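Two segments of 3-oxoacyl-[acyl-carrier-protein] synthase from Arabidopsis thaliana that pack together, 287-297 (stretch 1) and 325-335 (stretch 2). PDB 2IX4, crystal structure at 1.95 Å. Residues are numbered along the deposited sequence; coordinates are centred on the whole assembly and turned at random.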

# COMPACT_ATOMS: atom_id res chain seq x y z
N THR A 287 -5.75 8.12 -14.97
CA THR A 287 -4.48 8.84 -15.06
C THR A 287 -4.63 10.37 -15.10
O THR A 287 -3.72 11.10 -14.68
CB THR A 287 -3.66 8.40 -16.31
OG1 THR A 287 -4.44 8.61 -17.50
CG2 THR A 287 -3.26 6.92 -16.22
N GLN A 288 -5.77 10.85 -15.60
CA GLN A 288 -6.02 12.29 -15.78
C GLN A 288 -6.89 12.89 -14.68
O GLN A 288 -7.93 12.32 -14.34
CB GLN A 288 -6.70 12.54 -17.13
CG GLN A 288 -5.77 12.55 -18.33
CD GLN A 288 -6.47 13.02 -19.60
OE1 GLN A 288 -7.12 14.07 -19.61
NE2 GLN A 288 -6.33 12.25 -20.67
N PRO A 289 -6.47 14.05 -14.12
CA PRO A 289 -7.33 14.80 -13.19
C PRO A 289 -8.47 15.50 -13.93
O PRO A 289 -8.38 15.70 -15.14
CB PRO A 289 -6.37 15.83 -12.60
CG PRO A 289 -5.33 16.03 -13.65
CD PRO A 289 -5.17 14.70 -14.33
N PRO A 290 -9.55 15.87 -13.21
CA PRO A 290 -10.66 16.59 -13.85
C PRO A 290 -10.26 18.02 -14.18
O PRO A 290 -9.39 18.59 -13.52
CB PRO A 290 -11.77 16.59 -12.79
CG PRO A 290 -11.27 15.74 -11.66
CD PRO A 290 -9.79 15.68 -11.77
N GLU A 291 -10.90 18.60 -15.20
CA GLU A 291 -10.59 19.96 -15.65
C GLU A 291 -10.63 20.99 -14.51
O GLU A 291 -9.75 21.85 -14.41
CB GLU A 291 -11.54 20.38 -16.78
CG GLU A 291 -11.08 21.59 -17.60
CD GLU A 291 -12.04 21.97 -18.72
OE1 GLU A 291 -13.23 21.58 -18.66
OE2 GLU A 291 -11.60 22.67 -19.66
N ASP A 292 -11.64 20.87 -13.64
CA ASP A 292 -11.85 21.83 -12.55
C ASP A 292 -10.98 21.59 -11.31
O ASP A 292 -10.95 22.42 -10.40
CB ASP A 292 -13.34 21.88 -12.15
CG ASP A 292 -13.86 20.55 -11.60
OD1 ASP A 292 -13.09 19.56 -11.49
OD2 ASP A 292 -15.07 20.49 -11.26
N GLY A 293 -10.30 20.45 -11.27
CA GLY A 293 -9.44 20.09 -10.13
C GLY A 293 -10.18 19.95 -8.81
O GLY A 293 -9.62 20.25 -7.76
N LYS A 294 -11.43 19.49 -8.88
CA LYS A 294 -12.27 19.34 -7.69
C LYS A 294 -11.60 18.48 -6.62
O LYS A 294 -11.64 18.82 -5.43
CB LYS A 294 -13.64 18.76 -8.05
CG LYS A 294 -14.62 18.74 -6.89
CD LYS A 294 -15.87 17.96 -7.24
CE LYS A 294 -16.84 17.97 -6.07
NZ LYS A 294 -17.98 17.02 -6.27
N GLY A 295 -10.98 17.37 -7.04
CA GLY A 295 -10.29 16.47 -6.13
C GLY A 295 -9.21 17.18 -5.35
O GLY A 295 -9.12 17.04 -4.12
N ALA A 296 -8.39 17.95 -6.06
CA ALA A 296 -7.33 18.74 -5.44
C ALA A 296 -7.91 19.81 -4.50
O ALA A 296 -7.36 20.06 -3.43
CB ALA A 296 -6.45 19.37 -6.50
N VAL A 297 -9.02 20.43 -4.91
CA VAL A 297 -9.74 21.40 -4.07
C VAL A 297 -10.19 20.75 -2.75
O VAL A 297 -9.96 21.29 -1.67
CB VAL A 297 -10.95 22.04 -4.81
CG1 VAL A 297 -11.85 22.82 -3.85
CG2 VAL A 297 -10.48 22.94 -5.95
N PRO A 325 1.36 19.26 -18.99
CA PRO A 325 0.44 20.27 -19.54
C PRO A 325 -0.91 20.38 -18.84
O PRO A 325 -1.29 21.48 -18.41
CB PRO A 325 0.26 19.81 -20.99
CG PRO A 325 1.54 19.16 -21.32
CD PRO A 325 1.98 18.46 -20.06
N ILE A 326 -1.63 19.27 -18.71
CA ILE A 326 -2.96 19.28 -18.08
C ILE A 326 -2.84 19.39 -16.56
O ILE A 326 -3.43 20.28 -15.94
CB ILE A 326 -3.82 18.06 -18.50
CG1 ILE A 326 -4.26 18.20 -19.96
CG2 ILE A 326 -5.03 17.89 -17.59
CD1 ILE A 326 -4.77 16.91 -20.60
N GLY A 327 -2.06 18.49 -15.97
CA GLY A 327 -1.91 18.39 -14.52
C GLY A 327 -1.57 19.68 -13.81
O GLY A 327 -2.21 20.03 -12.81
N ASP A 328 -0.56 20.39 -14.31
CA ASP A 328 -0.08 21.62 -13.66
C ASP A 328 -1.14 22.72 -13.67
O ASP A 328 -1.33 23.41 -12.67
CB ASP A 328 1.21 22.13 -14.32
CG ASP A 328 2.39 21.18 -14.13
OD1 ASP A 328 2.18 19.98 -13.85
OD2 ASP A 328 3.54 21.65 -14.27
N ALA A 329 -1.81 22.86 -14.81
CA ALA A 329 -2.88 23.84 -14.99
C ALA A 329 -4.06 23.56 -14.06
O ALA A 329 -4.62 24.49 -13.47
CB ALA A 329 -3.33 23.86 -16.44
N VAL A 330 -4.43 22.29 -13.95
CA VAL A 330 -5.52 21.86 -13.07
C VAL A 330 -5.23 22.22 -11.62
O VAL A 330 -6.08 22.79 -10.93
CB VAL A 330 -5.82 20.34 -13.22
CG1 VAL A 330 -6.72 19.84 -12.11
CG2 VAL A 330 -6.44 20.05 -14.59
N GLU A 331 -4.02 21.93 -11.15
CA GLU A 331 -3.64 22.27 -9.78
C GLU A 331 -3.61 23.79 -9.58
O GLU A 331 -4.09 24.28 -8.55
CB GLU A 331 -2.31 21.64 -9.38
CG GLU A 331 -1.99 21.80 -7.90
CD GLU A 331 -0.68 21.18 -7.50
OE1 GLU A 331 0.12 20.83 -8.39
OE2 GLU A 331 -0.44 21.04 -6.28
N ALA A 332 -3.06 24.52 -10.55
CA ALA A 332 -3.04 25.98 -10.50
C ALA A 332 -4.45 26.54 -10.36
O ALA A 332 -4.70 27.44 -9.54
CB ALA A 332 -2.37 26.55 -11.75
N ARG A 333 -5.38 25.99 -11.14
CA ARG A 333 -6.79 26.33 -11.08
C ARG A 333 -7.37 26.03 -9.70
O ARG A 333 -8.12 26.84 -9.14
CB ARG A 333 -7.55 25.55 -12.16
CG ARG A 333 -8.78 26.23 -12.70
CD ARG A 333 -9.25 25.58 -14.00
NE ARG A 333 -8.32 25.81 -15.11
CZ ARG A 333 -7.64 24.85 -15.75
NH1 ARG A 333 -7.78 23.58 -15.41
NH2 ARG A 333 -6.82 25.18 -16.74
N ALA A 334 -7.00 24.88 -9.15
CA ALA A 334 -7.44 24.45 -7.83
C ALA A 334 -6.90 25.33 -6.70
O ALA A 334 -7.61 25.63 -5.74
CB ALA A 334 -7.06 22.99 -7.59
N ILE A 335 -5.63 25.75 -6.83
CA ILE A 335 -5.02 26.68 -5.87
C ILE A 335 -5.74 28.04 -5.91
O ILE A 335 -5.95 28.66 -4.86
CB ILE A 335 -3.49 26.83 -6.10
CG1 ILE A 335 -2.78 25.51 -5.77
CG2 ILE A 335 -2.91 27.97 -5.26
CD1 ILE A 335 -1.33 25.43 -6.25

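The contact joins an irregular segment, which turns into a helix at Lys294, to one side of the helix that carries Ile326, Val330, Arg333 and Ala334. These four residues direct their CA-to-CB bonds toward the first stretch. Ile326, Val330 and Ala334 are spaced four residues apart, and Arg333 follows Val330 by three, so all four lie on the side of the helix that meets the first stretch. Together the two stretches bury 461 Å² of surface.

Val330 lies at the centre and is the residue most covered by the opposing stretch. Its chi1 of 168° (t) places both methyl groups within reach of the loop. CG1 lies 4.1 Å from Pro289 CB, 3.3 Å from Pro290 O and 3.4 Å from Gly293 CA, while CG2 is 3.8 Å from Glu291 O. The valine therefore packs largely against the backbone of the type I turn from Pro290 to Gly293, which is closed by a hydrogen bond from Gly293 N to Pro290 O (3.1 Å). The close approach depends on Gly293. Its CA lies 5.2 Å from the CA of Val330, and a CB at this position would point toward the helix, 3.0 Å from Val330 O, a clash, and a tight 3.3 Å from Ala334 CB. The positive phi of 62° independently favours glycine.

Gly293 also occupies the N-cap position of the helix that follows. The side chain of Asp292, with chi1 at 64° (p), reaches forward along the chain, so that its OD1 accepts a hydrogen bond from Lys294 N (3.1 Å), occupying an amide in the first turn of that helix. The CA-to-CB bonds of Asp292 and Lys294 are directed away from the second stretch. The aspartate side chain comes no nearer than 5.8 Å to that stretch, and its hydrogen bond is local. Lys294 has all four chi angles t, and its extended chain is hydrogen-bonded elsewhere in the structure.

The single hydrogen bond across the contact runs from Arg333 NH1 to Glu291 O (2.8 Å, with an N-H...acceptor angle of 134°). Arg333 leaves the helix with chi1 and chi2 both t, then bends at chi3 (-69°, m), which brings the guanidinium to the turn with the carbonyl oxygen at its edge, near its plane. The partner is the main chain: Glu291 has its CA-to-CB bond directed away and an extended side chain (chi1 and chi2 t), and its CG comes no nearer to Arg333 NH1 than 4.4 Å.

Toward the start of the second stretch, the CA-to-CB bond of Pro289 is directed toward the helix. Its CG, in the endo pucker, lies 4.2 Å from Gly327 CA and 4.4 Å from Ile326 CG2. Ile326 (m, t) extends CD1 to 3.8 Å from Gln288 OE1, a van der Waals approach at an exposed margin.

At the other end, Ala334 CB packs at 3.8 Å from each of Ala296 CB, Val297 CG2 and Gly293 O. Val297, with chi1 at 168° (t), reaches this methyl although its CA-to-CB bond points sideways.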